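Local coordinates for penicillin binding protein 2X (Streptococcus thermophilus, PDB 5U47) that probably cross-links peptidoglycan strands as a transpeptidase during septal cell-wall synthesis and is the target of beta-lactam antibiotics, at residues Leu286-Met297 and Phe408-Met419; Pro493-Asp501 and Ala559-Met570. The protein carries 1 engineered substitution. One frame throughout, in Å; residues are numbered along the deposited sequence.

Contact 1 and contact 2 illustrate how a penicillin-binding transpeptidase domain builds on one antiparallel five-stranded sheet. They follow each other along the chain, with 286-297 and 408-419 closed before 493-501 and 559-570 begin. Their centres lie 24 Å apart and their nearest atoms about 10 Å, so the two do not touch. Both reach strand 526-534, contact 1 through Tyr291 on Leu527 and Thr296 on Ser529, contact 2 at Val530, Ala532 and Val534, an alternation consistent with opposite faces of the sheet. Contact 1 pairs the segment leading into helix 297-308, probably the active-site helix, with 408-419; contact 2 joins helix 558-572 to the loop that leads into edge strand 503-510.

Contact 1. Residues Leu286-Met297 and Phe408-Met419; sequences LYEAQYEPGSTM and FGQGISVTQVQM
Tyr291 and Val414 form an antiparallel hydrogen-bonded pair, a single bridge made by Tyr291 N to Val414 O (2.9 Å) and Val414 N to Tyr291 O (2.9 Å). Their side chains meet too. With CG lodged between its own backbone N and carbonyl carbon (chi1 62°), Tyr291 turns its ring back so that Val414 CG2 sits over one face in a CH-pi contact, 4.2 Å from the ring centroid, while the hydroxyl bonds to Tyr544. Packing is dense beside this pair: Pro293 CB touches Val414 CG2 at 3.8 Å, and Met297 CB rests on Gly409 CA at 3.7 Å. Glu292 OE1 is gripped from opposite faces of its carboxylate plane by Gly411 N and by Gln410 NE2 (2.7 Å for the amide), with Tyr519 as a further partner. Between the buried Ala289 and Gln416 a single water accepts from Gln416 N and donates to Ala289 O. The partly exposed flank is looser: Gln290 CB and Ser413 CB stay 4.5 Å apart, and Gln290 spends its amide oxygen on Gly394. At the far end Ser295, in the short 3-10 turn leading into helix 297-308, bonds through OG to Lys298 NZ, a pattern consistent with the SxxK motif of penicillin-binding active sites.

Contact 2. Residues Pro493-Asp501 and Ala559-Met570; sequences PIIQVGNND and ATVVNPVLEEAM
Asn563 and Glu567, one helical turn apart, hold the loop 493-501 by its backbone. The amide nitrogen Asn563 ND2 donates to Ile494 O at 3.0 Å, a fairly straight bond (165° at the hydrogen) in which ND2 lies in the plane of the Ile494 carbonyl and Ile494 O close to the plane of the Asn563 amide. Further along, Glu567 OE2 accepts a hydrogen bond from Gly498 N at 2.7 Å, using its anti lone pair, in a bond that is almost straight (173° at the hydrogen). An apolar row runs beneath these polar grips: Ile495 CG2 meets Val562 CG1 at 3.7 Å, their side chains crossing at about a right angle, and the two branches of Val497 divide their work. CG1, anti to the backbone N (chi1 -176°), lies 3.7 Å from Glu567 CG, whereas CG2 meets Leu566 CB at 3.8 Å.

The second shell fixes the loop's shape. Gln496 NE2 folds back onto Pro493 O at 2.9 Å, and a type II' turn from Val497 to Asn500, with Gly498 at its second position, presents the amide that Glu567 captures. On the helix side, the backbone is kinked at Asn563 and Pro564. Ile495, Val497 and Val562 also touch strand 526-534, while Val561 and Val565 pack on strand 541-548 and Pro564 on helix 224-241, so helix 558-572 sits between the loop, the central sheet and helix 224-241.

Contact 1. Residues Leu286-Met297 and Phe408-Met419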
loop_
_atom_site.group_PDB
_atom_site.type_symbol
_atom_site.label_atom_id
_atom_site.label_comp_id
_atom_site.label_asym_id
_atom_site.label_seq_id
_atom_site.Cartn_x
_atom_site.Cartn_y
_atom_site.Cartn_z
ATOM N N LEU A 286 -4.605 4.506 -3.246
ATOM C CA LEU A 286 -4.727 3.127 -2.822
ATOM C C LEU A 286 -5.504 3.011 -1.510
ATOM O O LEU A 286 -6.350 2.131 -1.371
ATOM C CB LEU A 286 -3.348 2.477 -2.666
ATOM C CG LEU A 286 -3.327 1.012 -2.217
ATOM C CD1 LEU A 286 -4.130 0.106 -3.155
ATOM C CD2 LEU A 286 -1.909 0.531 -2.097
ATOM N N TYR A 287 -5.223 3.886 -0.549
ATOM C CA TYR A 287 -5.846 3.731 0.772
ATOM C C TYR A 287 -6.407 4.966 1.476
ATOM O O TYR A 287 -6.974 4.825 2.567
ATOM C CB TYR A 287 -4.844 3.021 1.723
ATOM C CG TYR A 287 -3.540 3.733 1.838
ATOM C CD1 TYR A 287 -3.374 4.783 2.729
ATOM C CD2 TYR A 287 -2.468 3.384 1.028
ATOM C CE1 TYR A 287 -2.163 5.460 2.831
ATOM C CE2 TYR A 287 -1.269 4.049 1.116
ATOM C CZ TYR A 287 -1.124 5.088 2.033
ATOM O OH TYR A 287 0.060 5.768 2.100
ATOM N N GLU A 288 -6.262 6.152 0.889
ATOM C CA GLU A 288 -6.781 7.375 1.511
ATOM C C GLU A 288 -8.054 7.853 0.859
ATOM O O GLU A 288 -9.032 8.155 1.547
ATOM C CB GLU A 288 -5.746 8.500 1.475
ATOM C CG GLU A 288 -4.541 8.241 2.343
ATOM C CD GLU A 288 -3.580 9.404 2.369
ATOM O OE1 GLU A 288 -3.642 10.245 1.441
ATOM O OE2 GLU A 288 -2.760 9.462 3.319
ATOM N N ALA A 289 -8.039 7.942 -0.468
ATOM C CA ALA A 289 -9.207 8.420 -1.215
ATOM C C ALA A 289 -10.462 7.566 -0.951
ATOM O O ALA A 289 -10.387 6.347 -0.985
ATOM C CB ALA A 289 -8.913 8.412 -2.715
ATOM N N GLN A 290 -11.583 8.219 -0.652
ATOM C CA GLN A 290 -12.874 7.541 -0.478
ATOM C C GLN A 290 -13.736 7.909 -1.669
ATOM O O GLN A 290 -13.802 9.072 -2.032
ATOM C CB GLN A 290 -13.584 7.977 0.800
ATOM C CG GLN A 290 -12.869 7.497 2.046
ATOM C CD GLN A 290 -13.600 7.830 3.320
ATOM O OE1 GLN A 290 -13.399 7.177 4.338
ATOM N NE2 GLN A 290 -14.448 8.850 3.281
ATOM N N TYR A 291 -14.406 6.938 -2.269
ATOM C CA TYR A 291 -15.224 7.237 -3.437
ATOM C C TYR A 291 -16.361 6.232 -3.590
ATOM O O TYR A 291 -16.331 5.145 -3.006
ATOM C CB TYR A 291 -14.312 7.244 -4.690
ATOM C CG TYR A 291 -13.621 5.898 -4.987
ATOM C CD1 TYR A 291 -12.424 5.526 -4.348
ATOM C CD2 TYR A 291 -14.161 5.020 -5.905
ATOM C CE1 TYR A 291 -11.820 4.310 -4.612
ATOM C CE2 TYR A 291 -13.552 3.799 -6.201
ATOM C CZ TYR A 291 -12.390 3.441 -5.549
ATOM O OH TYR A 291 -11.811 2.226 -5.838
ATOM N N GLU A 292 -17.364 6.597 -4.363
ATOM C CA GLU A 292 -18.452 5.685 -4.667
ATOM C C GLU A 292 -17.905 4.849 -5.824
ATOM O O GLU A 292 -17.592 5.402 -6.870
ATOM C CB GLU A 292 -19.737 6.451 -5.011
ATOM C CG GLU A 292 -20.208 7.325 -3.841
ATOM C CD GLU A 292 -21.582 7.965 -4.035
ATOM O OE1 GLU A 292 -22.447 7.425 -4.748
ATOM O OE2 GLU A 292 -21.800 9.022 -3.440
ATOM N N PRO A 293 -17.789 3.524 -5.640
ATOM C CA PRO A 293 -17.127 2.707 -6.665
ATOM C C PRO A 293 -17.904 2.417 -7.916
ATOM O O PRO A 293 -17.280 2.060 -8.924
ATOM C CB PRO A 293 -16.861 1.387 -5.942
ATOM C CG PRO A 293 -18.017 1.285 -5.017
ATOM C CD PRO A 293 -18.300 2.690 -4.542
ATOM N N GLY A 294 -19.238 2.546 -7.877
ATOM C CA GLY A 294 -20.028 2.255 -9.061
ATOM C C GLY A 294 -20.136 0.751 -9.314
ATOM O O GLY A 294 -19.922 -0.074 -8.409
ATOM N N SER A 295 -20.395 0.413 -10.571
ATOM C CA SER A 295 -20.764 -0.946 -10.989
ATOM C C SER A 295 -19.858 -2.151 -10.760
ATOM O O SER A 295 -20.321 -3.268 -10.950
ATOM C CB SER A 295 -21.283 -0.918 -12.431
ATOM O OG SER A 295 -22.554 -0.354 -12.401
ATOM N N THR A 296 -18.607 -1.957 -10.345
ATOM C CA THR A 296 -17.763 -3.092 -10.001
ATOM C C THR A 296 -18.337 -3.727 -8.741
ATOM O O THR A 296 -18.091 -4.906 -8.473
ATOM C CB THR A 296 -16.302 -2.682 -9.740
ATOM O OG1 THR A 296 -16.282 -1.617 -8.778
ATOM C CG2 THR A 296 -15.651 -2.220 -11.034
ATOM N N MET A 297 -19.117 -2.946 -7.987
ATOM C CA MET A 297 -19.753 -3.454 -6.771
ATOM C C MET A 297 -20.797 -4.540 -7.115
ATOM O O MET A 297 -21.111 -5.356 -6.279
ATOM C CB MET A 297 -20.380 -2.329 -5.931
ATOM C CG MET A 297 -21.005 -2.777 -4.617
ATOM S SD MET A 297 -19.848 -3.475 -3.404
ATOM C CE MET A 297 -18.947 -2.020 -2.915
ATOM N N PHE A 408 -25.446 -1.230 -6.918
ATOM C CA PHE A 408 -24.686 -0.807 -8.101
ATOM C C PHE A 408 -23.573 0.181 -7.703
ATOM O O PHE A 408 -23.074 0.942 -8.514
ATOM C CB PHE A 408 -25.573 -0.306 -9.258
ATOM C CG PHE A 408 -26.612 0.703 -8.870
ATOM C CD1 PHE A 408 -27.867 0.284 -8.436
ATOM C CD2 PHE A 408 -26.371 2.067 -8.998
ATOM C CE1 PHE A 408 -28.845 1.205 -8.090
ATOM C CE2 PHE A 408 -27.353 2.995 -8.663
ATOM C CZ PHE A 408 -28.587 2.565 -8.202
ATOM N N GLY A 409 -23.188 0.141 -6.437
ATOM C CA GLY A 409 -22.072 0.942 -5.949
ATOM C C GLY A 409 -22.241 2.436 -5.808
ATOM O O GLY A 409 -21.268 3.172 -5.971
ATOM N N GLN A 410 -23.458 2.890 -5.510
ATOM C CA GLN A 410 -23.706 4.291 -5.219
ATOM C C GLN A 410 -24.278 4.350 -3.806
ATOM O O GLN A 410 -24.885 3.395 -3.344
ATOM C CB GLN A 410 -24.700 4.913 -6.201
ATOM C CG GLN A 410 -24.334 4.777 -7.675
ATOM C CD GLN A 410 -23.208 5.683 -8.169
ATOM O OE1 GLN A 410 -22.872 5.624 -9.351
ATOM N NE2 GLN A 410 -22.646 6.538 -7.297
ATOM N N GLY A 411 -24.125 5.488 -3.140
ATOM C CA GLY A 411 -24.613 5.630 -1.767
ATOM C C GLY A 411 -23.769 4.867 -0.759
ATOM O O GLY A 411 -24.213 4.610 0.364
ATOM N N ILE A 412 -22.563 4.498 -1.177
ATOM C CA ILE A 412 -21.602 3.780 -0.354
ATOM C C ILE A 412 -20.203 4.266 -0.762
ATOM O O ILE A 412 -19.937 4.458 -1.942
ATOM C CB ILE A 412 -21.741 2.241 -0.494
ATOM C CG1 ILE A 412 -20.769 1.522 0.448
ATOM C CG2 ILE A 412 -21.502 1.770 -1.927
ATOM C CD1 ILE A 412 -21.020 0.036 0.567
ATOM N N SER A 413 -19.337 4.508 0.215
ATOM C CA SER A 413 -17.988 4.987 -0.049
ATOM C C SER A 413 -16.976 3.952 0.355
ATOM O O SER A 413 -17.065 3.387 1.449
ATOM C CB SER A 413 -17.711 6.263 0.718
ATOM O OG SER A 413 -18.573 7.273 0.262
ATOM N N VAL A 414 -16.009 3.730 -0.527
ATOM C CA VAL A 414 -14.937 2.748 -0.303
ATOM C C VAL A 414 -13.566 3.335 -0.628
ATOM O O VAL A 414 -13.471 4.430 -1.192
ATOM C CB VAL A 414 -15.110 1.526 -1.239
ATOM C CG1 VAL A 414 -16.489 0.910 -1.084
ATOM C CG2 VAL A 414 -14.853 1.887 -2.709
ATOM N N THR A 415 -12.514 2.602 -0.262
ATOM C CA THR A 415 -11.166 2.905 -0.680
ATOM C C THR A 415 -10.809 1.820 -1.684
ATOM O O THR A 415 -11.441 0.750 -1.730
ATOM C CB THR A 415 -10.138 2.826 0.464
ATOM O OG1 THR A 415 -10.157 1.511 1.022
ATOM C CG2 THR A 415 -10.472 3.813 1.525
ATOM N N GLN A 416 -9.787 2.083 -2.490
ATOM C CA GLN A 416 -9.337 1.117 -3.486
ATOM C C GLN A 416 -8.941 -0.186 -2.812
ATOM O O GLN A 416 -9.274 -1.282 -3.300
ATOM C CB GLN A 416 -8.137 1.662 -4.290
ATOM C CG GLN A 416 -7.610 0.598 -5.268
ATOM C CD GLN A 416 -6.403 0.980 -6.083
ATOM O OE1 GLN A 416 -5.875 0.132 -6.809
ATOM N NE2 GLN A 416 -5.930 2.221 -5.958
ATOM N N VAL A 417 -8.230 -0.078 -1.692
ATOM C CA VAL A 417 -7.763 -1.283 -1.007
ATOM C C VAL A 417 -8.939 -2.119 -0.439
ATOM O O VAL A 417 -8.835 -3.336 -0.376
ATOM C CB VAL A 417 -6.642 -0.977 -0.007
ATOM C CG1 VAL A 417 -7.180 -0.187 1.189
ATOM C CG2 VAL A 417 -5.925 -2.257 0.412
ATOM N N GLN A 418 -10.055 -1.482 -0.060
ATOM C CA GLN A 418 -11.263 -2.239 0.354
ATOM C C GLN A 418 -11.835 -3.033 -0.833
ATOM O O GLN A 418 -12.250 -4.194 -0.692
ATOM C CB GLN A 418 -12.319 -1.320 0.947
ATOM C CG GLN A 418 -11.970 -0.823 2.333
ATOM C CD GLN A 418 -12.979 0.157 2.870
ATOM O OE1 GLN A 418 -13.490 1.002 2.126
ATOM N NE2 GLN A 418 -13.247 0.079 4.175
ATOM N N MET A 419 -11.825 -2.416 -2.018
ATOM C CA MET A 419 -12.279 -3.121 -3.201
ATOM C C MET A 419 -11.366 -4.304 -3.506
ATOM O O MET A 419 -11.841 -5.388 -3.816
ATOM C CB MET A 419 -12.376 -2.186 -4.415
ATOM C CG MET A 419 -13.446 -1.101 -4.272
ATOM S SD MET A 419 -15.117 -1.744 -4.007
ATOM C CE MET A 419 -15.430 -2.625 -5.530
HETATM O O HOH W 1 -8.531 4.609 -2.125
#

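Contact 2. Residues Pro493-Asp501 and Ala559-Met570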
loop_
_atom_site.group_PDB
_atom_site.type_symbol
_atom_site.label_atom_id
_atom_site.label_comp_id
_atom_site.label_asym_id
_atom_site.label_seq_id
_atom_site.Cartn_x
_atom_site.Cartn_y
_atom_site.Cartn_z
ATOM N N PRO A 493 -13.729 -9.295 -27.452
ATOM C CA PRO A 493 -13.686 -8.589 -26.168
ATOM C C PRO A 493 -12.644 -7.470 -26.132
ATOM O O PRO A 493 -11.589 -7.573 -26.776
ATOM C CB PRO A 493 -13.286 -9.679 -25.172
ATOM C CG PRO A 493 -13.694 -10.956 -25.825
ATOM C CD PRO A 493 -13.474 -10.735 -27.288
ATOM N N ILE A 494 -12.951 -6.412 -25.396
ATOM C CA ILE A 494 -11.999 -5.323 -25.197
ATOM C C ILE A 494 -10.780 -5.854 -24.452
ATOM O O ILE A 494 -9.637 -5.610 -24.861
ATOM C CB ILE A 494 -12.621 -4.167 -24.392
ATOM C CG1 ILE A 494 -13.697 -3.475 -25.238
ATOM C CG2 ILE A 494 -11.550 -3.167 -23.952
ATOM C CD1 ILE A 494 -14.471 -2.399 -24.492
ATOM N N ILE A 495 -11.029 -6.570 -23.361
ATOM C CA ILE A 495 -9.947 -7.107 -22.542
ATOM C C ILE A 495 -9.584 -8.528 -22.970
ATOM O O ILE A 495 -10.395 -9.445 -22.898
ATOM C CB ILE A 495 -10.266 -6.999 -21.041
ATOM C CG1 ILE A 495 -10.375 -5.508 -20.678
ATOM C CG2 ILE A 495 -9.150 -7.643 -20.214
ATOM C CD1 ILE A 495 -10.749 -5.221 -19.243
ATOM N N GLN A 496 -8.343 -8.672 -23.431
ATOM C CA GLN A 496 -7.820 -9.940 -23.881
ATOM C C GLN A 496 -6.450 -10.171 -23.256
ATOM O O GLN A 496 -5.677 -9.227 -23.093
ATOM C CB GLN A 496 -7.708 -9.951 -25.415
ATOM C CG GLN A 496 -9.044 -9.833 -26.137
ATOM C CD GLN A 496 -8.913 -9.860 -27.646
ATOM O OE1 GLN A 496 -7.996 -10.474 -28.189
ATOM N NE2 GLN A 496 -9.843 -9.219 -28.332
ATOM N N VAL A 497 -6.180 -11.420 -22.876
ATOM C CA VAL A 497 -4.892 -11.824 -22.307
ATOM C C VAL A 497 -4.535 -13.152 -22.982
ATOM O O VAL A 497 -5.039 -14.217 -22.601
ATOM C CB VAL A 497 -4.972 -11.959 -20.774
ATOM C CG1 VAL A 497 -3.602 -12.284 -20.201
ATOM C CG2 VAL A 497 -5.497 -10.670 -20.151
ATOM N N GLY A 498 -3.704 -13.080 -24.027
ATOM C CA GLY A 498 -3.389 -14.270 -24.828
ATOM C C GLY A 498 -4.709 -14.866 -25.317
ATOM O O GLY A 498 -5.566 -14.140 -25.822
ATOM N N ASN A 499 -4.871 -16.176 -25.136
ATOM C CA ASN A 499 -6.102 -16.880 -25.525
ATOM C C ASN A 499 -6.941 -17.297 -24.299
ATOM O O ASN A 499 -7.806 -18.161 -24.402
ATOM C CB ASN A 499 -5.760 -18.098 -26.409
ATOM C CG ASN A 499 -4.795 -19.072 -25.738
ATOM O OD1 ASN A 499 -4.597 -19.044 -24.524
ATOM N ND2 ASN A 499 -4.192 -19.938 -26.534
ATOM N N ASN A 500 -6.687 -16.665 -23.153
ATOM C CA ASN A 500 -7.404 -16.993 -21.916
ATOM C C ASN A 500 -8.783 -16.379 -21.867
ATOM O O ASN A 500 -9.028 -15.328 -22.471
ATOM C CB ASN A 500 -6.678 -16.418 -20.686
ATOM C CG ASN A 500 -5.429 -17.167 -20.323
ATOM O OD1 ASN A 500 -4.318 -16.660 -20.471
ATOM N ND2 ASN A 500 -5.600 -18.376 -19.843
ATOM N N ASP A 501 -9.676 -17.041 -21.127
ATOM C CA ASP A 501 -10.969 -16.473 -20.793
ATOM C C ASP A 501 -10.645 -15.470 -19.684
ATOM O O ASP A 501 -9.851 -15.767 -18.777
ATOM C CB ASP A 501 -11.936 -17.519 -20.241
ATOM C CG ASP A 501 -12.472 -18.460 -21.302
ATOM O OD1 ASP A 501 -12.574 -18.087 -22.499
ATOM O OD2 ASP A 501 -12.833 -19.583 -20.917
ATOM N N ALA A 559 -8.200 -1.368 -22.673
ATOM C CA ALA A 559 -7.284 -2.304 -23.323
ATOM C C ALA A 559 -5.852 -1.779 -23.304
ATOM O O ALA A 559 -4.910 -2.554 -23.337
ATOM C CB ALA A 559 -7.711 -2.579 -24.736
ATOM N N THR A 560 -5.707 -0.457 -23.277
ATOM C CA THR A 560 -4.408 0.180 -23.234
ATOM C C THR A 560 -3.611 -0.199 -21.981
ATOM O O THR A 560 -2.396 -0.374 -22.036
ATOM C CB THR A 560 -4.573 1.724 -23.283
ATOM O OG1 THR A 560 -5.276 2.084 -24.480
ATOM C CG2 THR A 560 -3.226 2.430 -23.253
ATOM N N VAL A 561 -4.302 -0.371 -20.867
ATOM C CA VAL A 561 -3.631 -0.628 -19.597
ATOM C C VAL A 561 -3.808 -2.071 -19.095
ATOM O O VAL A 561 -2.839 -2.689 -18.693
ATOM C CB VAL A 561 -4.012 0.464 -18.551
ATOM C CG1 VAL A 561 -5.488 0.460 -18.239
ATOM C CG2 VAL A 561 -3.212 0.294 -17.276
ATOM N N VAL A 562 -5.006 -2.637 -19.185
ATOM C CA VAL A 562 -5.228 -3.981 -18.676
ATOM C C VAL A 562 -4.552 -5.080 -19.516
ATOM O O VAL A 562 -3.785 -5.873 -18.979
ATOM C CB VAL A 562 -6.734 -4.293 -18.524
ATOM C CG1 VAL A 562 -6.949 -5.693 -17.954
ATOM C CG2 VAL A 562 -7.400 -3.254 -17.639
ATOM N N ASN A 563 -4.790 -5.089 -20.822
ATOM C CA ASN A 563 -4.284 -6.177 -21.685
ATOM C C ASN A 563 -2.775 -6.412 -21.617
ATOM O O ASN A 563 -2.351 -7.524 -21.314
ATOM C CB ASN A 563 -4.729 -6.005 -23.179
ATOM C CG ASN A 563 -6.243 -5.933 -23.348
ATOM O OD1 ASN A 563 -6.958 -5.596 -22.419
ATOM N ND2 ASN A 563 -6.729 -6.233 -24.549
ATOM N N PRO A 564 -1.962 -5.380 -21.904
ATOM C CA PRO A 564 -0.522 -5.652 -21.898
ATOM C C PRO A 564 0.061 -5.932 -20.506
ATOM O O PRO A 564 1.010 -6.697 -20.388
ATOM C CB PRO A 564 0.077 -4.409 -22.554
ATOM C CG PRO A 564 -0.945 -3.344 -22.418
ATOM C CD PRO A 564 -2.272 -3.991 -22.292
ATOM N N VAL A 565 -0.508 -5.338 -19.463
ATOM C CA VAL A 565 0.003 -5.542 -18.100
ATOM C C VAL A 565 -0.294 -6.957 -17.635
ATOM O O VAL A 565 0.606 -7.641 -17.143
ATOM C CB VAL A 565 -0.540 -4.475 -17.132
ATOM C CG1 VAL A 565 -0.130 -4.794 -15.671
ATOM C CG2 VAL A 565 -0.009 -3.111 -17.559
ATOM N N LEU A 566 -1.527 -7.426 -17.815
ATOM C CA LEU A 566 -1.845 -8.818 -17.458
ATOM C C LEU A 566 -1.094 -9.834 -18.311
ATOM O O LEU A 566 -0.741 -10.906 -17.812
ATOM C CB LEU A 566 -3.352 -9.097 -17.500
ATOM C CG LEU A 566 -4.132 -8.455 -16.372
ATOM C CD1 LEU A 566 -5.593 -8.801 -16.489
ATOM C CD2 LEU A 566 -3.594 -8.889 -15.009
ATOM N N GLU A 567 -0.855 -9.520 -19.586
ATOM C CA GLU A 567 -0.067 -10.410 -20.441
ATOM C C GLU A 567 1.384 -10.447 -19.945
ATOM O O GLU A 567 2.010 -11.509 -19.927
ATOM C CB GLU A 567 -0.142 -10.019 -21.926
ATOM C CG GLU A 567 -1.447 -10.466 -22.566
ATOM C CD GLU A 567 -1.540 -10.182 -24.048
ATOM O OE1 GLU A 567 -0.757 -9.353 -24.573
ATOM O OE2 GLU A 567 -2.403 -10.812 -24.695
ATOM N N GLU A 568 1.901 -9.291 -19.524
ATOM C CA GLU A 568 3.261 -9.234 -18.993
ATOM C C GLU A 568 3.331 -10.061 -17.717
ATOM O O GLU A 568 4.271 -10.816 -17.533
ATOM C CB GLU A 568 3.695 -7.792 -18.703
ATOM C CG GLU A 568 5.188 -7.644 -18.375
ATOM C CD GLU A 568 6.114 -7.961 -19.552
ATOM O OE1 GLU A 568 5.641 -8.042 -20.717
ATOM O OE2 GLU A 568 7.330 -8.126 -19.310
ATOM N N ALA A 569 2.320 -9.931 -16.852
ATOM C CA ALA A 569 2.284 -10.684 -15.598
ATOM C C ALA A 569 2.298 -12.185 -15.848
ATOM O O ALA A 569 3.053 -12.932 -15.196
ATOM C CB ALA A 569 1.062 -10.318 -14.773
ATOM N N MET A 570 1.444 -12.622 -16.777
ATOM C CA MET A 570 1.384 -14.041 -17.141
ATOM C C MET A 570 2.706 -14.529 -17.755
ATOM O O MET A 570 3.142 -15.639 -17.467
ATOM C CB MET A 570 0.220 -14.322 -18.096
ATOM C CG MET A 570 -1.158 -14.181 -17.472
ATOM S SD MET A 570 -1.530 -15.385 -16.173
ATOM C CE MET A 570 -1.682 -16.891 -17.114
#